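Local coordinates for protein BT_4661 (Bacteroides thetaiotaomicron, PDB 4AK1) that probably binds heparin or heparan sulphate at the cell surface as a SusE-like polysaccharide-binding protein of a gut bacterium's heparin utilisation locus, at residues F337-V342 with I350-N355; D344-E349 with L418-N423; K364-N369 with Q402-N407. All coordinates share one frame; numbering follows the deposited sequence.

Interaction 1: F337-V342 with I350-N355; sequences FGYADV and IDINKN. With NA (sodium ion), chain B.
The ring of Tyr339 leans at a slant on 350-355, touching it with the CD2-CE2 side. Its CD2 lies 3.7 Å from Lys354 CA and 3.9 Å from Ile352 CG2, while CE2 rests near Lys354 CB. Phe337 also approaches obliquely but more loosely, with CE1 4.4 Å from Lys354 CD. Beyond these segments Tyr339 meets Phe416 with ring planes about 50° apart, and its hydroxyl bonds to Gly384 O. Tyrosine suits the place because an apolar ring fills the interior while its far end satisfies a carbonyl. With CG beside the backbone N (chi1 -56°), the ring is swung in among Ile352 and Lys354.

Lys354 divides its work in a similar way. Its aliphatic part lies by the two rings, and the extended chain carries NZ on to Tyr365 OH and Asp383 O, with a cation-pi contact to Phe358.

One direct backbone hydrogen bond joins the segments: Asn355 N gives its proton to Gly338 O at 2.9 Å, nearly straight at 165°. Two waters add bridges, one accepting from Gly338 N and probably donating to Asn355 O, the other accepting from Ala340 N and donating to Asn353 O. Farther along, Val342 forks between two isoleucines, CG1 reaching Ile350 CG2 and CG2 reaching Ile352 CG1, both at 3.9 Å; branched apolar residues suit these strand positions facing inward.

The carbonyl of Tyr339 turns to a sodium ion, with O 2.2 Å from the metal, and three waters at plausible distances complete part of the shell. One of these also bonds to Tyr339 N and another probably to Asp341 OD1. Strand 342-345 lies in one sheet and 350-352 in another, and their packing face to face is consistent with a beta-sandwich.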
loop_
_atom_site.group_PDB
_atom_site.type_symbol
_atom_site.label_atom_id
_atom_site.label_comp_id
_atom_site.label_asym_id
_atom_site.label_seq_id
_atom_site.Cartn_x
_atom_site.Cartn_y
_atom_site.Cartn_z
ATOM N N PHE A 337 37.275 -13.529 31.397
ATOM C CA PHE A 337 36.177 -14.331 30.863
ATOM C C PHE A 337 35.918 -13.918 29.417
ATOM O O PHE A 337 35.551 -12.780 29.158
ATOM C CB PHE A 337 34.903 -14.209 31.724
ATOM C CG PHE A 337 33.711 -14.965 31.170
ATOM C CD1 PHE A 337 33.848 -16.273 30.688
ATOM C CD2 PHE A 337 32.447 -14.386 31.162
ATOM C CE1 PHE A 337 32.755 -16.965 30.178
ATOM C CE2 PHE A 337 31.347 -15.077 30.669
ATOM C CZ PHE A 337 31.499 -16.363 30.166
ATOM N N GLY A 338 36.141 -14.843 28.484
ATOM C CA GLY A 338 35.934 -14.574 27.060
ATOM C C GLY A 338 36.033 -15.788 26.157
ATOM O O GLY A 338 36.480 -16.869 26.588
ATOM N N TYR A 339 35.583 -15.621 24.916
ATOM C CA TYR A 339 35.649 -16.664 23.896
ATOM C C TYR A 339 36.232 -16.046 22.641
ATOM O O TYR A 339 36.007 -14.868 22.369
ATOM C CB TYR A 339 34.254 -17.215 23.531
ATOM C CG TYR A 339 33.436 -17.747 24.698
ATOM C CD1 TYR A 339 32.688 -16.882 25.493
ATOM C CD2 TYR A 339 33.426 -19.113 25.015
ATOM C CE1 TYR A 339 31.947 -17.349 26.568
ATOM C CE2 TYR A 339 32.683 -19.600 26.090
ATOM C CZ TYR A 339 31.937 -18.707 26.864
ATOM O OH TYR A 339 31.184 -19.130 27.938
ATOM N N ALA A 340 36.957 -16.842 21.863
ATOM C CA ALA A 340 37.418 -16.398 20.550
ATOM C C ALA A 340 36.245 -16.389 19.570
ATOM O O ALA A 340 35.305 -17.183 19.710
ATOM C CB ALA A 340 38.515 -17.338 20.051
ATOM N N ASP A 341 36.300 -15.516 18.563
ATOM C CA ASP A 341 35.350 -15.611 17.455
ATOM C C ASP A 341 35.543 -16.947 16.719
ATOM O O ASP A 341 36.654 -17.484 16.704
ATOM C CB ASP A 341 35.519 -14.435 16.498
ATOM C CG ASP A 341 34.920 -13.139 17.048
ATOM O OD1 ASP A 341 34.384 -13.121 18.177
ATOM O OD2 ASP A 341 34.991 -12.121 16.337
ATOM N N VAL A 342 34.465 -17.475 16.138
ATOM C CA VAL A 342 34.447 -18.832 15.555
ATOM C C VAL A 342 33.925 -18.802 14.120
ATOM O O VAL A 342 32.902 -18.167 13.820
ATOM C CB VAL A 342 33.581 -19.800 16.393
ATOM C CG1 VAL A 342 33.407 -21.166 15.712
ATOM C CG2 VAL A 342 34.194 -19.995 17.763
ATOM N N ILE A 350 31.522 -28.435 16.701
ATOM C CA ILE A 350 32.383 -27.334 17.114
ATOM C C ILE A 350 32.426 -27.280 18.647
ATOM O O ILE A 350 31.378 -27.309 19.297
ATOM C CB ILE A 350 31.910 -25.955 16.574
ATOM C CG1 ILE A 350 31.555 -26.007 15.079
ATOM C CG2 ILE A 350 33.005 -24.917 16.797
ATOM C CD1 ILE A 350 30.785 -24.796 14.572
ATOM N N ASP A 351 33.631 -27.237 19.209
ATOM C CA ASP A 351 33.804 -26.968 20.631
ATOM C C ASP A 351 34.206 -25.506 20.771
ATOM O O ASP A 351 35.216 -25.082 20.193
ATOM C CB ASP A 351 34.911 -27.834 21.224
ATOM C CG ASP A 351 34.530 -29.283 21.339
ATOM O OD1 ASP A 351 33.327 -29.595 21.523
ATOM O OD2 ASP A 351 35.450 -30.123 21.256
ATOM N N ILE A 352 33.422 -24.738 21.520
ATOM C CA ILE A 352 33.715 -23.327 21.745
ATOM C C ILE A 352 34.107 -23.167 23.212
ATOM O O ILE A 352 33.248 -23.100 24.098
ATOM C CB ILE A 352 32.522 -22.426 21.348
ATOM C CG1 ILE A 352 32.167 -22.645 19.871
ATOM C CG2 ILE A 352 32.839 -20.960 21.630
ATOM C CD1 ILE A 352 30.852 -22.032 19.422
ATOM N N ASN A 353 35.411 -23.173 23.472
ATOM C CA ASN A 353 35.895 -23.150 24.849
ATOM C C ASN A 353 36.233 -21.747 25.298
ATOM O O ASN A 353 36.755 -20.949 24.511
ATOM C CB ASN A 353 37.100 -24.072 25.021
ATOM C CG ASN A 353 36.757 -25.525 24.736
ATOM O OD1 ASN A 353 35.736 -26.036 25.210
ATOM N ND2 ASN A 353 37.602 -26.197 23.946
ATOM N N LYS A 354 35.922 -21.438 26.552
ATOM C CA LYS A 354 36.319 -20.151 27.098
ATOM C C LYS A 354 37.841 -20.108 27.230
ATOM O O LYS A 354 38.496 -21.150 27.359
ATOM C CB LYS A 354 35.652 -19.882 28.442
ATOM C CG LYS A 354 36.176 -20.729 29.581
ATOM C CD LYS A 354 35.432 -20.443 30.871
ATOM C CE LYS A 354 35.893 -21.421 31.931
ATOM N NZ LYS A 354 35.176 -21.160 33.203
ATOM N N ASN A 355 38.390 -18.901 27.206
ATOM C CA ASN A 355 39.834 -18.714 27.322
ATOM C C ASN A 355 40.383 -19.351 28.605
ATOM O O ASN A 355 39.769 -19.234 29.676
ATOM C CB ASN A 355 40.183 -17.228 27.260
ATOM C CG ASN A 355 41.690 -16.983 27.236
ATOM O OD1 ASN A 355 42.341 -16.920 28.280
ATOM N ND2 ASN A 355 42.242 -16.864 26.048
HETATM NA NA NA B . 36.517 -12.773 22.840
HETATM O O HOH W 1 37.685 -17.171 29.787
HETATM O O HOH W 2 34.723 -12.829 24.417
HETATM O O HOH W 3 37.207 -19.695 22.294
HETATM O O HOH W 4 35.174 -12.322 20.890
HETATM O O HOH W 5 36.405 -10.157 23.194
HETATM O O HOH W 6 38.023 -12.456 21.866
#

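Interaction 2: D344-E349 with L418-N423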
loop_
_atom_site.group_PDB
_atom_site.type_symbol
_atom_site.label_atom_id
_atom_site.label_comp_id
_atom_site.label_asym_id
_atom_site.label_seq_id
_atom_site.Cartn_x
_atom_site.Cartn_y
_atom_site.Cartn_z
ATOM N N ASP A 344 33.285 -21.547 10.933
ATOM C CA ASP A 344 33.244 -22.912 10.454
ATOM C C ASP A 344 32.126 -23.122 9.440
ATOM O O ASP A 344 31.398 -22.203 9.118
ATOM C CB ASP A 344 33.098 -23.897 11.612
ATOM C CG ASP A 344 34.002 -25.103 11.451
ATOM O OD1 ASP A 344 33.985 -25.742 10.371
ATOM O OD2 ASP A 344 34.752 -25.404 12.401
ATOM N N VAL A 345 31.999 -24.343 8.937
ATOM C CA VAL A 345 31.023 -24.628 7.885
ATOM C C VAL A 345 29.808 -25.353 8.486
ATOM O O VAL A 345 29.827 -25.719 9.661
ATOM C CB VAL A 345 31.668 -25.410 6.713
ATOM C CG1 VAL A 345 32.891 -24.648 6.173
ATOM C CG2 VAL A 345 32.056 -26.825 7.144
ATOM N N GLN A 346 28.756 -25.532 7.694
ATOM C CA GLN A 346 27.508 -26.107 8.186
ATOM C C GLN A 346 27.665 -27.536 8.702
ATOM O O GLN A 346 28.483 -28.310 8.172
ATOM C CB GLN A 346 26.497 -26.211 7.067
ATOM C CG GLN A 346 26.171 -24.946 6.331
ATOM C CD GLN A 346 25.507 -25.309 5.032
ATOM O OE1 GLN A 346 26.180 -25.627 4.037
ATOM N NE2 GLN A 346 24.173 -25.288 5.032
ATOM N N ALA A 347 26.855 -27.871 9.712
ATOM C CA ALA A 347 26.634 -29.260 10.157
ATOM C C ALA A 347 27.832 -29.986 10.802
ATOM O O ALA A 347 27.816 -31.217 10.966
ATOM C CB ALA A 347 26.026 -30.096 9.036
ATOM N N VAL A 348 28.865 -29.249 11.190
ATOM C CA VAL A 348 30.024 -29.911 11.783
ATOM C C VAL A 348 30.062 -29.703 13.297
ATOM O O VAL A 348 29.456 -28.773 13.814
ATOM C CB VAL A 348 31.367 -29.509 11.121
ATOM C CG1 VAL A 348 31.317 -29.784 9.618
ATOM C CG2 VAL A 348 31.713 -28.055 11.407
ATOM N N GLU A 349 30.772 -30.583 13.994
ATOM C CA GLU A 349 30.963 -30.447 15.428
ATOM C C GLU A 349 31.888 -29.258 15.720
ATOM O O GLU A 349 32.905 -29.076 15.056
ATOM C CB GLU A 349 31.557 -31.743 15.978
ATOM C CG GLU A 349 31.895 -31.713 17.459
ATOM C CD GLU A 349 32.480 -33.038 17.926
ATOM O OE1 GLU A 349 31.857 -34.090 17.675
ATOM O OE2 GLU A 349 33.556 -33.022 18.539
ATOM N N LEU A 418 29.943 -15.880 15.881
ATOM C CA LEU A 418 29.927 -17.215 15.272
ATOM C C LEU A 418 29.505 -17.076 13.806
ATOM O O LEU A 418 28.418 -16.564 13.519
ATOM C CB LEU A 418 28.933 -18.128 16.024
ATOM C CG LEU A 418 28.582 -19.453 15.336
ATOM C CD1 LEU A 418 29.808 -20.364 15.315
ATOM C CD2 LEU A 418 27.389 -20.134 16.000
ATOM N N THR A 419 30.354 -17.515 12.882
ATOM C CA THR A 419 30.055 -17.374 11.448
ATOM C C THR A 419 30.024 -18.754 10.833
ATOM O O THR A 419 31.015 -19.496 10.933
ATOM C CB THR A 419 31.104 -16.467 10.740
ATOM O OG1 THR A 419 31.156 -15.206 11.417
ATOM C CG2 THR A 419 30.742 -16.222 9.281
ATOM N N ILE A 420 28.887 -19.114 10.231
ATOM C CA ILE A 420 28.732 -20.415 9.571
ATOM C C ILE A 420 28.652 -20.198 8.066
ATOM O O ILE A 420 27.827 -19.412 7.594
ATOM C CB ILE A 420 27.449 -21.164 10.034
ATOM C CG1 ILE A 420 27.439 -21.367 11.561
ATOM C CG2 ILE A 420 27.268 -22.489 9.271
ATOM C CD1 ILE A 420 28.597 -22.193 12.119
ATOM N N THR A 421 29.524 -20.869 7.320
ATOM C CA THR A 421 29.508 -20.778 5.862
ATOM C C THR A 421 29.198 -22.155 5.256
ATOM O O THR A 421 29.062 -23.147 5.979
ATOM C CB THR A 421 30.841 -20.250 5.298
ATOM O OG1 THR A 421 31.900 -21.132 5.682
ATOM C CG2 THR A 421 31.145 -18.812 5.776
ATOM N N ALA A 422 29.055 -22.199 3.929
ATOM C CA ALA A 422 28.588 -23.412 3.246
ATOM C C ALA A 422 29.573 -24.576 3.423
ATOM O O ALA A 422 30.785 -24.383 3.317
ATOM C CB ALA A 422 28.369 -23.118 1.765
ATOM N N ASN A 423 29.053 -25.759 3.744
ATOM C CA ASN A 423 29.844 -27.001 3.721
ATOM C C ASN A 423 29.695 -27.587 2.321
ATOM O O ASN A 423 28.580 -27.789 1.881
ATOM C CB ASN A 423 29.301 -27.978 4.784
ATOM C CG ASN A 423 30.130 -29.247 4.929
ATOM O OD1 ASN A 423 30.789 -29.690 3.996
ATOM N ND2 ASN A 423 30.102 -29.834 6.117
HETATM O O HOH W 7 33.553 -20.521 7.675
#
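Asp344 and Val345 pair in parallel with Ile420 and Thr421, and backbone hydrogen bonds come first. Asp344 N gives to Thr419 O at 3.1 Å, and Thr421 N returns a bond to Asp344 O at 2.9 Å. The ladder then fades: Gln346 N reaches Thr421 O only through a weak, bent bond (125°), as 344-349 leaves the strand in a type II turn from Val345 to Val348.

Side-chain amides take over where the ladder ends, in a reciprocal exchange. Gln346 OE1 accepts Asn423 N at 2.9 Å on a lone pair in its carbonyl plane, while Asn423 ND2 donates to Gln346 O at 3.0 Å, nearly straight (169°) and in the plane of its own amide. Asn423, with CG anti to the backbone N (chi1 -175°), lays this amide along the turn; ND2 also bonds to Thr523 O and OD1 takes Asn425 N, so both of its ends are gripped. A leucine in place of Gln346 would probably leave Asn423 N without its acceptor and weaken the link between the turn and 418-423. Within the first segment, Asp344 OD1 accepts a hydrogen bond from Val345 N at 2.8 Å through its anti lone pair, and a water donates to Thr421 OG1 and, weakly, to Asp344 O.

Van der Waals contacts set methyls against polar groups. The side chains of Val345 and Asn423 cross at about a right angle, with Val345 CG2 3.7 Å from Asn423 ND2; Val348 CG1 touches the same nitrogen, and Ile420 CG2 packs 3.7 Å from Gln346 N. The valine methyls lie against the Asn423 amide and leave its N-H to Gln346 O. Ala422 N binds Asp43 of the second subunit.

Side-chain amides thus pair with backbone N-H and C=O groups, which implies a joint held by directed bonds more than by apolar packing.

Interaction 3: K364-N369 with Q402-N407; sequences KYEFVN and QVMATN
Five backbone hydrogen bonds run between antiparallel 364-369 and 402-407, making the firm part of the contact. Lys364 N to Thr406 O is the straightest, at 2.8 Å and 173°, and Met404 N to Glu366 O is 2.7 Å. At the far end Val368 N comes to Gln402 O from above the carbonyl plane, 45° out of it.

Close packing lies on the face of Tyr365, Phe367, Val403 and Ala405. Tyr365 CE2 settles 3.7 Å from Ala405 CB, a methyl small enough to admit the ring, and Phe367 CD1 meets Val403 CG2 at 3.9 Å while Gln402 O sits at that ring's edge. From the facing sheet Leu380 touches Tyr365 and Phe367, and Ile386 touches Phe367 and Val403. Val368 CG2 packs as closely on Met404 CB, on the other face.

That other face is the solvent side, where Lys364 and Glu366 are exposed. A carboxylate suits this place: Met404 lies alongside Glu366, its CE 3.6 Å from Glu366 CD. Waters link Val368 O with Gln402 N and Asn369 ND2 with Gln402 OE1.

The whole is an amphipathic antiparallel pair at the edge of a beta-sandwich sheet, 364-367 being the outermost strand.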
loop_
_atom_site.group_PDB
_atom_site.type_symbol
_atom_site.label_atom_id
_atom_site.label_comp_id
_atom_site.label_asym_id
_atom_site.label_seq_id
_atom_site.Cartn_x
_atom_site.Cartn_y
_atom_site.Cartn_z
ATOM N N LYS A 364 28.145 -19.703 37.835
ATOM C CA LYS A 364 27.081 -20.215 36.962
ATOM C C LYS A 364 27.004 -19.423 35.650
ATOM O O LYS A 364 27.312 -18.223 35.624
ATOM C CB LYS A 364 25.729 -20.202 37.679
ATOM C CG LYS A 364 25.568 -21.314 38.719
ATOM C CD LYS A 364 24.160 -21.314 39.313
ATOM C CE LYS A 364 24.004 -22.374 40.399
ATOM N NZ LYS A 364 23.364 -21.787 41.618
ATOM N N TYR A 365 26.583 -20.093 34.580
ATOM C CA TYR A 365 26.544 -19.480 33.240
ATOM C C TYR A 365 25.154 -19.546 32.617
ATOM O O TYR A 365 24.435 -20.529 32.792
ATOM C CB TYR A 365 27.559 -20.156 32.295
ATOM C CG TYR A 365 28.974 -20.246 32.867
ATOM C CD1 TYR A 365 29.362 -21.323 33.669
ATOM C CD2 TYR A 365 29.903 -19.257 32.607
ATOM C CE1 TYR A 365 30.647 -21.405 34.185
ATOM C CE2 TYR A 365 31.190 -19.314 33.130
ATOM C CZ TYR A 365 31.558 -20.392 33.914
ATOM O OH TYR A 365 32.838 -20.439 34.424
ATOM N N GLU A 366 24.784 -18.512 31.863
ATOM C CA GLU A 366 23.588 -18.575 31.013
ATOM C C GLU A 366 23.774 -17.734 29.744
ATOM O O GLU A 366 24.543 -16.771 29.767
ATOM C CB GLU A 366 22.344 -18.103 31.787
ATOM C CG GLU A 366 22.338 -16.626 32.158
ATOM C CD GLU A 366 21.224 -16.267 33.133
ATOM O OE1 GLU A 366 21.344 -16.616 34.322
ATOM O OE2 GLU A 366 20.237 -15.612 32.725
ATOM N N PHE A 367 23.088 -18.105 28.657
ATOM C CA PHE A 367 23.024 -17.265 27.453
ATOM C C PHE A 367 22.208 -16.003 27.707
ATOM O O PHE A 367 21.219 -16.037 28.449
ATOM C CB PHE A 367 22.417 -18.019 26.264
ATOM C CG PHE A 367 23.302 -19.113 25.721
ATOM C CD1 PHE A 367 24.570 -18.818 25.198
ATOM C CD2 PHE A 367 22.874 -20.441 25.742
ATOM C CE1 PHE A 367 25.388 -19.838 24.712
ATOM C CE2 PHE A 367 23.680 -21.456 25.254
ATOM C CZ PHE A 367 24.940 -21.154 24.744
ATOM N N VAL A 368 22.617 -14.903 27.075
ATOM C CA VAL A 368 21.871 -13.646 27.116
ATOM C C VAL A 368 21.366 -13.385 25.704
ATOM O O VAL A 368 22.180 -13.248 24.775
ATOM C CB VAL A 368 22.756 -12.445 27.533
ATOM C CG1 VAL A 368 21.932 -11.151 27.593
ATOM C CG2 VAL A 368 23.417 -12.677 28.882
ATOM N N ASN A 369 20.041 -13.341 25.535
ATOM C CA ASN A 369 19.440 -13.030 24.235
ATOM C C ASN A 369 20.016 -13.850 23.069
ATOM O O ASN A 369 20.387 -13.294 22.027
ATOM C CB ASN A 369 19.550 -11.526 23.953
ATOM C CG ASN A 369 18.756 -10.695 24.954
ATOM O OD1 ASN A 369 17.643 -11.078 25.335
ATOM N ND2 ASN A 369 19.310 -9.567 25.380
ATOM N N GLN A 402 26.111 -14.147 23.348
ATOM C CA GLN A 402 26.523 -13.606 24.650
ATOM C C GLN A 402 26.294 -14.591 25.761
ATOM O O GLN A 402 25.245 -15.249 25.797
ATOM C CB GLN A 402 25.725 -12.372 25.010
ATOM C CG GLN A 402 26.030 -11.151 24.198
ATOM C CD GLN A 402 25.247 -9.986 24.748
ATOM O OE1 GLN A 402 24.040 -9.904 24.532
ATOM N NE2 GLN A 402 25.904 -9.132 25.512
ATOM N N VAL A 403 27.262 -14.662 26.673
ATOM C CA VAL A 403 27.186 -15.560 27.823
ATOM C C VAL A 403 27.414 -14.749 29.082
ATOM O O VAL A 403 28.386 -13.968 29.168
ATOM C CB VAL A 403 28.232 -16.698 27.749
ATOM C CG1 VAL A 403 28.151 -17.585 28.993
ATOM C CG2 VAL A 403 28.028 -17.545 26.496
ATOM N N MET A 404 26.529 -14.919 30.058
ATOM C CA MET A 404 26.730 -14.285 31.349
ATOM C C MET A 404 27.243 -15.285 32.375
ATOM O O MET A 404 26.649 -16.346 32.545
ATOM C CB MET A 404 25.446 -13.646 31.870
ATOM C CG MET A 404 25.658 -12.899 33.189
ATOM S SD MET A 404 24.225 -11.896 33.632
ATOM C CE MET A 404 22.936 -13.123 33.664
ATOM N N ALA A 405 28.335 -14.922 33.037
ATOM C CA ALA A 405 28.881 -15.661 34.182
ATOM C C ALA A 405 28.571 -14.921 35.464
ATOM O O ALA A 405 28.725 -13.703 35.527
ATOM C CB ALA A 405 30.390 -15.826 34.045
ATOM N N THR A 406 28.192 -15.659 36.504
ATOM C CA THR A 406 27.797 -15.051 37.787
ATOM C C THR A 406 28.287 -15.884 38.958
ATOM O O THR A 406 28.131 -17.102 38.959
ATOM C CB THR A 406 26.254 -14.959 37.892
ATOM O OG1 THR A 406 25.764 -14.102 36.858
ATOM C CG2 THR A 406 25.795 -14.420 39.262
ATOM N N ASN A 407 28.871 -15.214 39.940
ATOM C CA ASN A 407 29.078 -15.782 41.256
ATOM C C ASN A 407 28.688 -14.737 42.308
ATOM O O ASN A 407 28.131 -13.694 41.960
ATOM C CB ASN A 407 30.513 -16.349 41.435
ATOM C CG ASN A 407 31.614 -15.293 41.393
ATOM O OD1 ASN A 407 31.376 -14.081 41.424
ATOM N ND2 ASN A 407 32.855 -15.769 41.364
HETATM O O HOH W 8 23.510 -15.001 23.126
HETATM O O HOH W 9 21.780 -8.560 24.495
#

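All three contacts belong to one probable beta-sandwich built from a four-stranded mixed sheet, in the order 342-345, 410-421, 397-407, 364-367, and a three-stranded one with 350-352 at its edge. Interaction 2 joins the first pair of that larger sheet and interaction 3 the last; their centres are about 24 Å apart and they do not touch. Interaction 1 bridges the two sheets, its centre about 15 Å from that of interaction 2 and about 14 Å from that of interaction 3, and touches both. Along the chain interaction 1 closes before interaction 3 opens, whereas its segments interleave with those of interaction 2. Interactions 2 and 3 thus join residues distant in sequence. The second subunit meets mainly interactions 1 and 2, with one residue of interaction 3.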